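Local coordinates for 336aa long hypothetical dTDP-glucose 4,6-dehydratase (Pyrococcus horikoshii, PDB 2HUN) that binds NAD(+) in a Rossmann fold and probably acts as a dTDP-glucose 4,6-dehydratase of the extended short-chain dehydrogenase/reductase family, at the interface of chains A and B. Sequence-based numbering; all coordinates share one arbitrary frame. Chains: chain A/B, 336aa long hypothetical dTDP-glucose 4,6-dehydratase.

The interface of chains A and B. Residues chain A 147-150, 153-154, 156-157; chain B 160-161, 163-165, 167-168.
Helix 150-168 of chain B lies against the start of the same helix in chain A and the turn leading into it, a helix-on-helix patch that recurs with the chains exchanged about the two-fold axis. Packing is tightest around B:Gly164. With no side chain there, the helix backbone comes right up to chain A: the carbonyl O of A:Pro147 is 3.2 Å from CA of B:Gly164. The methyl CB of A:Ala153 sits 3.8 Å from that same CA, and ring atom CG of A:Pro147 lies 3.6 Å from the carbonyl O of B:Met160. A:Pro150 lies over the face of the B:Trp165 indole at its CZ3-CH2 end, with CZ3 of B:Trp165 3.8 Å from CA of A:Pro150.

At the helix end, B:Thr168 crosses A:Pro150 obliquely and divides its two branches. Chi1 of -67° sets OG1 anti to the carbonyl carbon, 3.0 Å from A:Ser148 O and 2.9 Å from B:Gly164 O one turn back. It stands above both carbonyl planes, and its one O-H must serve the two acceptors, so neither bond is likely to be at full strength. CG2 instead touches A:Pro150 CD at 3.7 Å. An alanine here would probably loosen the join, since it would lose both the hydroxyl's link to the A:Ser148 carbonyl and the methyl packed on the proline.

The margins are looser. A:Ala156 meets the root of B:Met160, whose chain bends at chi2 and chi3, while one methyl branch of B:Leu161, CD2, reaches A:Ala157 CB at 4.0 Å. B:Arg167 runs extended from CG to NE, brushing A:Pro147 O with CD while its guanidinium goes on past the patch. Together the contacts, largely apolar with a polar clasp at one end, help join the two subunits of what is probably the functional dimer.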
loop_
_atom_site.group_PDB
_atom_site.type_symbol
_atom_site.label_atom_id
_atom_site.label_comp_id
_atom_site.label_asym_id
_atom_site.label_seq_id
_atom_site.Cartn_x
_atom_site.Cartn_y
_atom_site.Cartn_z
ATOM N N PRO A 147 8.772 -1.252 0.592
ATOM C CA PRO A 147 8.799 -2.340 1.575
ATOM C C PRO A 147 9.622 -3.527 1.073
ATOM O O PRO A 147 9.523 -3.900 -0.092
ATOM C CB PRO A 147 7.324 -2.683 1.743
ATOM C CG PRO A 147 6.765 -2.417 0.364
ATOM C CD PRO A 147 7.421 -1.092 0.019
ATOM N N SER A 148 10.436 -4.112 1.950
ATOM C CA SER A 148 11.273 -5.240 1.552
ATOM C C SER A 148 10.838 -6.577 2.138
ATOM O O SER A 148 11.518 -7.576 1.952
ATOM C CB SER A 148 12.739 -4.978 1.926
ATOM O OG SER A 148 12.910 -4.954 3.330
ATOM N N SER A 149 9.712 -6.601 2.844
ATOM C CA SER A 149 9.210 -7.852 3.416
ATOM C C SER A 149 7.690 -7.859 3.373
ATOM O O SER A 149 7.068 -6.811 3.224
ATOM C CB SER A 149 9.679 -8.015 4.870
ATOM O OG SER A 149 9.001 -7.123 5.747
ATOM N N PRO A 150 7.069 -9.045 3.489
ATOM C CA PRO A 150 5.606 -9.094 3.458
ATOM C C PRO A 150 5.043 -8.280 4.615
ATOM O O PRO A 150 3.967 -7.690 4.516
ATOM C CB PRO A 150 5.305 -10.587 3.592
ATOM C CG PRO A 150 6.469 -11.216 2.881
ATOM C CD PRO A 150 7.640 -10.403 3.423
ATOM N N ALA A 153 5.308 -4.669 3.594
ATOM C CA ALA A 153 4.490 -4.468 2.404
ATOM C C ALA A 153 3.014 -4.417 2.794
ATOM O O ALA A 153 2.231 -3.662 2.197
ATOM C CB ALA A 153 4.732 -5.584 1.396
ATOM N N THR A 154 2.632 -5.217 3.789
ATOM C CA THR A 154 1.244 -5.230 4.243
ATOM C C THR A 154 0.964 -3.988 5.088
ATOM O O THR A 154 -0.142 -3.450 5.064
ATOM C CB THR A 154 0.905 -6.516 5.034
ATOM O OG1 THR A 154 1.834 -6.694 6.113
ATOM C CG2 THR A 154 0.976 -7.722 4.110
ATOM N N ALA A 156 2.441 -1.166 4.566
ATOM C CA ALA A 156 2.402 -0.133 3.524
ATOM C C ALA A 156 1.058 -0.152 2.817
ATOM O O ALA A 156 0.478 0.896 2.554
ATOM C CB ALA A 156 3.525 -0.350 2.504
ATOM N N ALA A 157 0.568 -1.351 2.513
ATOM C CA ALA A 157 -0.720 -1.510 1.856
ATOM C C ALA A 157 -1.825 -0.943 2.733
ATOM O O ALA A 157 -2.751 -0.307 2.226
ATOM C CB ALA A 157 -0.995 -2.983 1.563
ATOM N N MET B 160 2.107 -1.866 -3.594
ATOM C CA MET B 160 2.950 -2.103 -2.424
ATOM C C MET B 160 3.243 -3.590 -2.197
ATOM O O MET B 160 4.370 -3.963 -1.882
ATOM C CB MET B 160 2.297 -1.498 -1.178
ATOM C CG MET B 160 2.070 0.001 -1.257
ATOM S SD MET B 160 3.606 0.937 -1.420
ATOM C CE MET B 160 3.738 1.051 -3.206
ATOM N N LEU B 161 2.229 -4.437 -2.341
ATOM C CA LEU B 161 2.432 -5.872 -2.168
ATOM C C LEU B 161 3.447 -6.365 -3.195
ATOM O O LEU B 161 4.354 -7.120 -2.866
ATOM C CB LEU B 161 1.111 -6.639 -2.336
ATOM C CG LEU B 161 -0.020 -6.319 -1.345
ATOM C CD1 LEU B 161 -1.159 -7.333 -1.524
ATOM C CD2 LEU B 161 0.495 -6.369 0.085
ATOM N N LEU B 163 5.870 -4.719 -4.700
ATOM C CA LEU B 163 7.218 -4.277 -4.366
ATOM C C LEU B 163 7.825 -5.163 -3.276
ATOM O O LEU B 163 8.952 -5.652 -3.413
ATOM C CB LEU B 163 7.201 -2.820 -3.902
ATOM C CG LEU B 163 6.790 -1.765 -4.931
ATOM C CD1 LEU B 163 6.758 -0.394 -4.263
ATOM C CD2 LEU B 163 7.778 -1.768 -6.092
ATOM N N GLY B 164 7.063 -5.368 -2.202
ATOM C CA GLY B 164 7.521 -6.189 -1.093
ATOM C C GLY B 164 7.806 -7.630 -1.492
ATOM O O GLY B 164 8.843 -8.174 -1.128
ATOM N N TRP B 165 6.890 -8.252 -2.231
ATOM C CA TRP B 165 7.081 -9.635 -2.665
ATOM C C TRP B 165 8.299 -9.775 -3.582
ATOM O O TRP B 165 9.068 -10.721 -3.463
ATOM C CB TRP B 165 5.844 -10.140 -3.410
ATOM C CG TRP B 165 4.936 -11.013 -2.601
ATOM C CD1 TRP B 165 4.629 -12.319 -2.847
ATOM C CD2 TRP B 165 4.203 -10.642 -1.427
ATOM N NE1 TRP B 165 3.747 -12.788 -1.900
ATOM C CE2 TRP B 165 3.470 -11.779 -1.016
ATOM C CE3 TRP B 165 4.092 -9.456 -0.683
ATOM C CZ2 TRP B 165 2.638 -11.771 0.111
ATOM C CZ3 TRP B 165 3.263 -9.445 0.443
ATOM C CH2 TRP B 165 2.546 -10.599 0.826
ATOM N N ARG B 167 11.069 -8.095 -3.661
ATOM C CA ARG B 167 12.309 -8.061 -2.902
ATOM C C ARG B 167 12.431 -9.230 -1.933
ATOM O O ARG B 167 13.525 -9.731 -1.682
ATOM C CB ARG B 167 12.425 -6.732 -2.154
ATOM C CG ARG B 167 12.657 -5.547 -3.083
ATOM C CD ARG B 167 12.468 -4.218 -2.371
ATOM N NE ARG B 167 12.844 -3.091 -3.221
ATOM C CZ ARG B 167 14.097 -2.712 -3.454
ATOM N NH1 ARG B 167 15.104 -3.366 -2.894
ATOM N NH2 ARG B 167 14.346 -1.685 -4.255
ATOM N N THR B 168 11.299 -9.676 -1.403
ATOM C CA THR B 168 11.299 -10.783 -0.461
ATOM C C THR B 168 11.664 -12.112 -1.116
ATOM O O THR B 168 12.519 -12.839 -0.610
ATOM C CB THR B 168 9.918 -10.925 0.233
ATOM O OG1 THR B 168 9.691 -9.786 1.073
ATOM C CG2 THR B 168 9.867 -12.200 1.083
#